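Local coordinates for chemotaxis signal transduction protein (Thermoanaerobacter tengcongensis, PDB 2QDL) that probably acts as the CheW scaffold of bacterial chemotaxis, coupling chemoreceptors to the histidine kinase CheA, at residues Phe17-Glu22 / Lys68-Gly73; Val117-Thr122 / Asp133-Ile138; Lys59-Ile64 / Gly90-Leu95. All blocks are in the same frame, centred on the assembly; numbering follows the deposited sequence.

Interaction 1: residues Phe17-Glu22 / Lys68-Gly73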
loop_
_atom_site.group_PDB
_atom_site.type_symbol
_atom_site.label_atom_id
_atom_site.label_comp_id
_atom_site.label_asym_id
_atom_site.label_seq_id
_atom_site.Cartn_x
_atom_site.Cartn_y
_atom_site.Cartn_z
ATOM N N PHE A 17 -2.308 2.241 -7.798
ATOM C CA PHE A 17 -3.540 2.629 -7.193
ATOM C C PHE A 17 -3.476 4.113 -6.899
ATOM O O PHE A 17 -2.404 4.712 -6.848
ATOM C CB PHE A 17 -3.821 1.805 -5.913
ATOM C CG PHE A 17 -2.647 1.722 -4.930
ATOM C CD1 PHE A 17 -2.529 2.632 -3.881
ATOM C CD2 PHE A 17 -1.681 0.733 -5.061
ATOM C CE1 PHE A 17 -1.460 2.529 -2.951
ATOM C CE2 PHE A 17 -0.619 0.621 -4.156
ATOM C CZ PHE A 17 -0.507 1.509 -3.104
ATOM N N SER A 18 -4.627 4.741 -6.709
ATOM C CA SER A 18 -4.574 6.162 -6.488
ATOM C C SER A 18 -5.030 6.487 -5.072
ATOM O O SER A 18 -5.779 5.733 -4.474
ATOM C CB SER A 18 -5.373 6.908 -7.556
ATOM O OG SER A 18 -6.710 6.487 -7.561
ATOM N N LEU A 19 -4.491 7.580 -4.541
ATOM C CA LEU A 19 -4.939 8.172 -3.275
ATOM C C LEU A 19 -5.160 9.661 -3.574
ATOM O O LEU A 19 -4.203 10.366 -3.863
ATOM C CB LEU A 19 -3.899 8.003 -2.158
ATOM C CG LEU A 19 -3.570 6.568 -1.705
ATOM C CD1 LEU A 19 -2.413 6.598 -0.697
ATOM C CD2 LEU A 19 -4.813 5.890 -1.131
ATOM N N ALA A 20 -6.416 10.111 -3.540
ATOM C CA ALA A 20 -6.776 11.472 -3.960
ATOM C C ALA A 20 -6.181 11.709 -5.359
ATOM O O ALA A 20 -6.399 10.891 -6.273
ATOM C CB ALA A 20 -6.316 12.541 -2.941
ATOM N N GLU A 21 -5.408 12.773 -5.548
ATOM C CA GLU A 21 -4.948 13.032 -6.914
ATOM C C GLU A 21 -3.556 12.412 -7.224
ATOM O O GLU A 21 -2.892 12.822 -8.180
ATOM C CB GLU A 21 -5.029 14.541 -7.263
ATOM C CG GLU A 21 -6.457 15.183 -7.100
ATOM C CD GLU A 21 -6.727 15.711 -5.679
ATOM O OE1 GLU A 21 -5.759 16.174 -5.039
ATOM O OE2 GLU A 21 -7.894 15.655 -5.198
ATOM N N GLU A 22 -3.131 11.413 -6.441
ATOM C CA GLU A 22 -1.749 10.918 -6.536
ATOM C C GLU A 22 -1.664 9.400 -6.797
ATOM O O GLU A 22 -2.585 8.645 -6.437
ATOM C CB GLU A 22 -0.938 11.313 -5.290
ATOM C CG GLU A 22 -0.922 12.811 -4.969
ATOM C CD GLU A 22 -0.342 13.112 -3.590
ATOM O OE1 GLU A 22 -0.119 12.159 -2.795
ATOM O OE2 GLU A 22 -0.100 14.313 -3.293
ATOM N N LYS A 68 -4.669 9.113 5.816
ATOM C CA LYS A 68 -4.520 9.553 7.202
ATOM C C LYS A 68 -3.111 9.268 7.727
ATOM O O LYS A 68 -2.525 10.079 8.472
ATOM C CB LYS A 68 -5.555 8.876 8.090
ATOM C CG LYS A 68 -6.966 9.152 7.687
ATOM C CD LYS A 68 -7.958 8.536 8.700
ATOM C CE LYS A 68 -9.359 8.704 8.197
ATOM N NZ LYS A 68 -10.295 8.091 9.136
ATOM N N ARG A 69 -2.552 8.139 7.313
ATOM C CA ARG A 69 -1.164 7.814 7.648
ATOM C C ARG A 69 -0.151 8.782 7.008
ATOM O O ARG A 69 0.811 9.203 7.669
ATOM C CB ARG A 69 -0.856 6.359 7.251
ATOM C CG ARG A 69 0.473 5.843 7.721
ATOM C CD ARG A 69 0.630 6.089 9.239
ATOM N NE ARG A 69 1.548 5.170 9.909
ATOM C CZ ARG A 69 2.254 5.501 10.987
ATOM N NH1 ARG A 69 2.145 6.711 11.505
ATOM N NH2 ARG A 69 3.056 4.623 11.556
ATOM N N PHE A 70 -0.373 9.127 5.731
ATOM C CA PHE A 70 0.545 9.987 4.980
ATOM C C PHE A 70 0.235 11.500 5.070
ATOM O O PHE A 70 1.097 12.314 4.824
ATOM C CB PHE A 70 0.586 9.564 3.497
ATOM C CG PHE A 70 0.977 8.129 3.261
ATOM C CD1 PHE A 70 1.702 7.409 4.209
ATOM C CD2 PHE A 70 0.615 7.494 2.075
ATOM C CE1 PHE A 70 2.054 6.114 3.975
ATOM C CE2 PHE A 70 0.964 6.177 1.847
ATOM C CZ PHE A 70 1.711 5.487 2.797
ATOM N N GLY A 71 -1.008 11.855 5.388
ATOM C CA GLY A 71 -1.472 13.251 5.419
ATOM C C GLY A 71 -1.916 13.752 4.058
ATOM O O GLY A 71 -1.697 14.895 3.708
ATOM N N ILE A 72 -2.547 12.880 3.291
ATOM C CA ILE A 72 -3.070 13.217 1.961
ATOM C C ILE A 72 -4.497 13.729 2.117
ATOM O O ILE A 72 -5.208 13.322 3.053
ATOM C CB ILE A 72 -2.993 11.972 0.979
ATOM C CG1 ILE A 72 -1.515 11.545 0.777
ATOM C CG2 ILE A 72 -3.695 12.269 -0.375
ATOM C CD1 ILE A 72 -1.347 10.219 0.060
ATOM N N GLY A 73 -4.916 14.628 1.228
ATOM C CA GLY A 73 -6.298 15.090 1.211
ATOM C C GLY A 73 -7.286 13.939 1.212
ATOM O O GLY A 73 -7.100 12.932 0.501
#
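Ile72 lies against the hairpin turn that joins strands 12-19 and 22-27, and its methyl branches meet three residues of Phe17-Glu22. Its CG1 lies anti to the carbonyl carbon (chi1 -62°), and at the end of that branch CD1 sits 3.8 Å from Leu19 CD1, the two side chains crossing at about a right angle. CG2 goes another way, to Ala20 CB at 3.7 Å. Glu22, extended beyond CG, passes the isoleucine obliquely and brings OE1 to 3.7 Å from Ile72 CD1. This is a van der Waals contact: the same oxygen is hydrogen-bonded to Tyr24 OH, which ties the carboxylate back to its own strand. Leu19 CD1 also comes within 4.2 Å of Phe70 CD2, while Ile72 CD1 lies in the plane of that ring, at its edge. Farther along, Ala20 CB rests 3.6 Å from Gly73 O. The turn from Leu19 to Glu22 is type II', closed by Glu22 N to Leu19 O (3.0 Å) and Leu19 N to Glu22 O. No hydrogen bond links the two segments; they are joined by van der Waals packing, mostly apolar. Gly71, with positive phi, turns the chain out of helix 66-70 just before Ile72. The contact sets this hairpin end of the CheW-like fold against the helix exit, with Leu66 and Lys67 on Leu19, Tyr24 touching both Leu19 and Ile72, and Phe124 against the Phe70 ring.

Interaction 2: residues Val117-Thr122 / Asp133-Ile138; sequences VTTIDT and DKMIII
Thr118 opens the contact from the loop between strands 91-106 and 125-131: its OG1 is a distant neighbour of Ile137 CD1, at 4.4 Å. Thr119 comes closer. Its CB lies 3.5 Å from Ile137 CD1 and its OG1 3.6 Å from the same methyl, the two side chains passing at a slant. With OG1 anti to the carbonyl carbon (chi1 -49°), the hydroxyl also approaches Met135, whose SD is 4.1 Å away; here the side chains slide past each other in opposite directions. The Met135 chain runs straight to SD and bends at chi3. Ile120 follows, with CD1 4.4 Å from Ile137 CG2, so the two branches of Ile137 serve different residues of the loop. Val125 of strand 125-131 touches both isoleucines, and Tyr24 of strand 22-27 touches Thr119 and Ile120. The backbones stay well apart, 8.4 Å between Thr119 CA and Ile137 CA, and the loop lies across the side chains of strand 134-139 without pairing as a strand. The Thr119 hydroxyl lies against the Ile137 methyl, with the Met135 sulphur a looser neighbour; the contact relies on the fit of such surfaces, and no polar bond between the two segments fixes its alignment.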
loop_
_atom_site.group_PDB
_atom_site.type_symbol
_atom_site.label_atom_id
_atom_site.label_comp_id
_atom_site.label_asym_id
_atom_site.label_seq_id
_atom_site.Cartn_x
_atom_site.Cartn_y
_atom_site.Cartn_z
ATOM N N VAL A 117 13.351 14.682 1.493
ATOM C CA VAL A 117 11.996 15.142 1.745
ATOM C C VAL A 117 11.188 15.099 0.442
ATOM O O VAL A 117 11.550 15.747 -0.554
ATOM C CB VAL A 117 11.952 16.576 2.394
ATOM C CG1 VAL A 117 10.547 16.919 2.836
ATOM C CG2 VAL A 117 12.887 16.658 3.596
ATOM N N THR A 118 10.098 14.338 0.435
ATOM C CA THR A 118 9.332 14.149 -0.808
ATOM C C THR A 118 7.826 14.238 -0.550
ATOM O O THR A 118 7.405 14.823 0.452
ATOM C CB THR A 118 9.761 12.826 -1.575
ATOM O OG1 THR A 118 9.002 12.705 -2.789
ATOM C CG2 THR A 118 9.581 11.566 -0.726
ATOM N N THR A 119 7.011 13.682 -1.448
ATOM C CA THR A 119 5.551 13.731 -1.310
ATOM C C THR A 119 5.054 13.249 0.062
ATOM O O THR A 119 4.199 13.881 0.676
ATOM C CB THR A 119 4.879 12.888 -2.418
ATOM O OG1 THR A 119 5.445 13.251 -3.674
ATOM C CG2 THR A 119 3.418 13.161 -2.457
ATOM N N ILE A 120 5.574 12.111 0.527
ATOM C CA ILE A 120 5.218 11.560 1.840
ATOM C C ILE A 120 6.511 11.278 2.581
ATOM O O ILE A 120 7.569 11.235 1.960
ATOM C CB ILE A 120 4.281 10.316 1.735
ATOM C CG1 ILE A 120 5.007 9.132 1.087
ATOM C CG2 ILE A 120 2.987 10.693 0.961
ATOM C CD1 ILE A 120 4.323 7.781 1.187
ATOM N N ASP A 121 6.436 11.129 3.908
ATOM C CA ASP A 121 7.591 10.720 4.729
ATOM C C ASP A 121 8.350 9.598 4.034
ATOM O O ASP A 121 7.759 8.580 3.695
ATOM C CB ASP A 121 7.097 10.236 6.092
ATOM C CG ASP A 121 8.165 10.281 7.172
ATOM O OD1 ASP A 121 9.287 9.810 6.947
ATOM O OD2 ASP A 121 7.861 10.734 8.288
ATOM N N THR A 122 9.652 9.773 3.847
ATOM C CA THR A 122 10.492 8.721 3.291
ATOM C C THR A 122 10.450 7.394 4.083
ATOM O O THR A 122 10.771 6.361 3.540
ATOM C CB THR A 122 11.948 9.187 3.152
ATOM O OG1 THR A 122 12.448 9.547 4.456
ATOM C CG2 THR A 122 12.027 10.380 2.196
ATOM N N ASP A 133 3.807 10.191 -17.862
ATOM C CA ASP A 133 4.444 11.426 -17.441
ATOM C C ASP A 133 4.164 11.603 -15.929
ATOM O O ASP A 133 4.040 12.727 -15.413
ATOM C CB ASP A 133 3.844 12.578 -18.253
ATOM C CG ASP A 133 4.826 13.709 -18.490
ATOM O OD1 ASP A 133 5.794 13.867 -17.698
ATOM O OD2 ASP A 133 4.611 14.452 -19.478
ATOM N N LYS A 134 4.087 10.466 -15.237
ATOM C CA LYS A 134 3.668 10.394 -13.839
ATOM C C LYS A 134 4.820 9.983 -12.919
ATOM O O LYS A 134 5.775 9.298 -13.342
ATOM C CB LYS A 134 2.532 9.364 -13.688
ATOM C CG LYS A 134 1.276 9.632 -14.521
ATOM C CD LYS A 134 0.332 10.637 -13.860
ATOM C CE LYS A 134 -1.025 10.616 -14.531
ATOM N NZ LYS A 134 -1.007 11.408 -15.790
ATOM N N MET A 135 4.721 10.413 -11.661
ATOM C CA MET A 135 5.590 9.917 -10.593
ATOM C C MET A 135 4.818 8.849 -9.837
ATOM O O MET A 135 3.638 9.045 -9.480
ATOM C CB MET A 135 6.014 11.054 -9.657
ATOM C CG MET A 135 6.520 10.586 -8.287
ATOM S SD MET A 135 7.040 11.900 -7.163
ATOM C CE MET A 135 8.600 12.452 -7.919
ATOM N N ILE A 136 5.446 7.697 -9.636
ATOM C CA ILE A 136 4.833 6.683 -8.805
ATOM C C ILE A 136 5.754 6.342 -7.649
ATOM O O ILE A 136 6.802 5.755 -7.841
ATOM C CB ILE A 136 4.473 5.404 -9.565
ATOM C CG1 ILE A 136 3.799 5.732 -10.896
ATOM C CG2 ILE A 136 3.566 4.510 -8.684
ATOM C CD1 ILE A 136 3.431 4.511 -11.690
ATOM N N ILE A 137 5.310 6.677 -6.447
ATOM C CA ILE A 137 5.985 6.285 -5.231
ATOM C C ILE A 137 5.613 4.871 -4.904
ATOM O O ILE A 137 4.439 4.544 -4.788
ATOM C CB ILE A 137 5.633 7.216 -4.039
ATOM C CG1 ILE A 137 6.393 8.531 -4.202
ATOM C CG2 ILE A 137 5.961 6.541 -2.701
ATOM C CD1 ILE A 137 5.845 9.641 -3.438
ATOM N N ILE A 138 6.638 4.033 -4.786
ATOM C CA ILE A 138 6.484 2.686 -4.348
ATOM C C ILE A 138 6.535 2.737 -2.827
ATOM O O ILE A 138 7.540 3.189 -2.217
ATOM C CB ILE A 138 7.578 1.741 -4.944
ATOM C CG1 ILE A 138 7.487 1.740 -6.472
ATOM C CG2 ILE A 138 7.386 0.332 -4.389
ATOM C CD1 ILE A 138 8.556 0.940 -7.115
#

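Interaction 3: residues Lys59-Ile64 / Gly90-Leu95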
loop_
_atom_site.group_PDB
_atom_site.type_symbol
_atom_site.label_atom_id
_atom_site.label_comp_id
_atom_site.label_asym_id
_atom_site.label_seq_id
_atom_site.Cartn_x
_atom_site.Cartn_y
_atom_site.Cartn_z
ATOM N N LYS A 59 -10.376 -14.502 9.832
ATOM C CA LYS A 59 -9.196 -13.825 10.390
ATOM C C LYS A 59 -9.388 -12.322 10.564
ATOM O O LYS A 59 -9.962 -11.639 9.701
ATOM C CB LYS A 59 -7.911 -14.059 9.578
ATOM C CG LYS A 59 -7.743 -15.445 8.896
ATOM C CD LYS A 59 -7.978 -16.692 9.790
ATOM C CE LYS A 59 -7.154 -16.713 11.063
ATOM N NZ LYS A 59 -7.569 -17.875 11.924
ATOM N N ILE A 60 -8.866 -11.831 11.683
ATOM C CA ILE A 60 -8.864 -10.420 12.025
ATOM C C ILE A 60 -7.748 -9.725 11.242
ATOM O O ILE A 60 -6.579 -10.063 11.396
ATOM C CB ILE A 60 -8.625 -10.197 13.561
ATOM C CG1 ILE A 60 -9.856 -10.569 14.382
ATOM C CG2 ILE A 60 -8.220 -8.745 13.852
ATOM C CD1 ILE A 60 -11.157 -9.898 13.876
ATOM N N ILE A 61 -8.117 -8.743 10.418
ATOM C CA ILE A 61 -7.126 -8.004 9.634
ATOM C C ILE A 61 -7.244 -6.504 9.900
ATOM O O ILE A 61 -8.262 -5.887 9.549
ATOM C CB ILE A 61 -7.218 -8.311 8.089
ATOM C CG1 ILE A 61 -6.971 -9.816 7.834
ATOM C CG2 ILE A 61 -6.229 -7.406 7.302
ATOM C CD1 ILE A 61 -6.844 -10.201 6.373
ATOM N N PRO A 62 -6.190 -5.911 10.505
ATOM C CA PRO A 62 -6.203 -4.470 10.710
ATOM C C PRO A 62 -6.029 -3.690 9.394
ATOM O O PRO A 62 -5.181 -4.028 8.580
ATOM C CB PRO A 62 -5.025 -4.240 11.673
ATOM C CG PRO A 62 -4.091 -5.324 11.368
ATOM C CD PRO A 62 -4.950 -6.529 11.033
ATOM N N VAL A 63 -6.838 -2.651 9.224
ATOM C CA VAL A 63 -6.877 -1.854 8.014
ATOM C C VAL A 63 -6.430 -0.422 8.291
ATOM O O VAL A 63 -6.923 0.230 9.175
ATOM C CB VAL A 63 -8.275 -1.832 7.370
ATOM C CG1 VAL A 63 -8.205 -1.128 6.010
ATOM C CG2 VAL A 63 -8.808 -3.247 7.219
ATOM N N ILE A 64 -5.453 0.034 7.516
ATOM C CA ILE A 64 -4.943 1.392 7.627
ATOM C C ILE A 64 -5.509 2.239 6.486
ATOM O O ILE A 64 -5.629 1.786 5.329
ATOM C CB ILE A 64 -3.373 1.397 7.628
ATOM C CG1 ILE A 64 -2.801 2.806 7.643
ATOM C CG2 ILE A 64 -2.827 0.746 6.396
ATOM C CD1 ILE A 64 -1.370 2.836 8.168
ATOM N N GLY A 90 5.232 -10.764 8.721
ATOM C CA GLY A 90 4.553 -12.056 8.791
ATOM C C GLY A 90 3.099 -12.021 9.229
ATOM O O GLY A 90 2.520 -13.062 9.508
ATOM N N GLN A 91 2.515 -10.818 9.304
ATOM C CA GLN A 91 1.111 -10.616 9.673
ATOM C C GLN A 91 0.325 -9.986 8.535
ATOM O O GLN A 91 0.847 -9.114 7.827
ATOM C CB GLN A 91 1.016 -9.695 10.895
ATOM C CG GLN A 91 1.808 -10.206 12.113
ATOM C CD GLN A 91 1.255 -11.533 12.611
ATOM O OE1 GLN A 91 0.035 -11.742 12.650
ATOM N NE2 GLN A 91 2.149 -12.446 12.969
ATOM N N LYS A 92 -0.935 -10.394 8.378
ATOM C CA LYS A 92 -1.820 -9.788 7.384
ATOM C C LYS A 92 -2.275 -8.371 7.774
ATOM O O LYS A 92 -2.635 -8.110 8.926
ATOM C CB LYS A 92 -3.040 -10.667 7.113
ATOM C CG LYS A 92 -2.729 -11.965 6.386
ATOM C CD LYS A 92 -3.901 -12.434 5.511
ATOM C CE LYS A 92 -3.613 -13.782 4.807
ATOM N NZ LYS A 92 -2.186 -13.928 4.317
ATOM N N ALA A 93 -2.260 -7.467 6.794
ATOM C CA ALA A 93 -2.711 -6.093 6.981
ATOM C C ALA A 93 -3.468 -5.657 5.730
ATOM O O ALA A 93 -3.292 -6.256 4.656
ATOM C CB ALA A 93 -1.509 -5.173 7.274
ATOM N N GLY A 94 -4.355 -4.668 5.885
ATOM C CA GLY A 94 -5.133 -4.115 4.791
ATOM C C GLY A 94 -4.819 -2.637 4.598
ATOM O O GLY A 94 -4.685 -1.876 5.567
ATOM N N LEU A 95 -4.666 -2.235 3.344
ATOM C CA LEU A 95 -4.411 -0.835 2.994
ATOM C C LEU A 95 -5.573 -0.374 2.120
ATOM O O LEU A 95 -5.870 -1.002 1.090
ATOM C CB LEU A 95 -3.084 -0.687 2.235
ATOM C CG LEU A 95 -1.820 -1.425 2.725
ATOM C CD1 LEU A 95 -0.653 -1.079 1.836
ATOM C CD2 LEU A 95 -1.481 -1.046 4.138
#
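Pro62 and Gly94 join strands 59-65 and 91-106 as parallel neighbours in the curled, barrel-like sheet of the CheW-like domain. Gly94 uses both of its backbone polar groups: its N donates to Pro62 O (2.9 Å). Its O accepts from Ile64 N (2.8 Å), and both bonds are nearly straight, the donors tilted just over 20° from the carbonyl planes. Val63 CA adds a CA-H...O contact to Gly94 O at 3.3 Å, and Ala93 CA a longer one to Pro62 O. Pro62 has no N-H to give; its CD lies 3.5 Å from Lys92 O. Flanking strands take the backbone groups turned away from the partner: Ile61 and Val63 hydrogen-bond with Ile54 and Gly52 of strand 50-56, Ala93 and Leu95 with Val86 and Ile84 of strand 82-88, while Ile64 with Ile96 extends the ladder. Ile61 packs beside this ladder, CG2 3.6 Å from Gly94 N, its other branch slanting across the aliphatic part of Lys92. An alanine at Ile61 would probably leave the Lys92 methylenes and Ala93-Gly94 peptide without this cover and open a gap beside the strand pair. The CG1 branch, anti to the carbonyl carbon (chi1 -60°), carries CD1 to 3.8 Å from Lys92 CD.

How the interactions relate
All three contacts reach the same mixed sheet. Interactions 1 and 2 have centres about 11 Å apart and touch directly: Phe70 CB meets Ile120 CG2 at 3.7 Å, and Glu22 OE1 meets Thr119 CG2 at 3.7 Å, which brings the hairpin turn, the helix exit and the 117-122 loop together in one packed region. Interaction 3 lies about 19 Å from interaction 1 between centres, yet is linked to it by Arg69 CG against Ile64 CD1 (3.6 Å), where strand 59-65 runs on into helix 66-70. Interactions 2 and 3 do not touch; they lie on opposite sides of the chain's centre, with nearest atoms about 9 Å apart, and interaction 1 touches both.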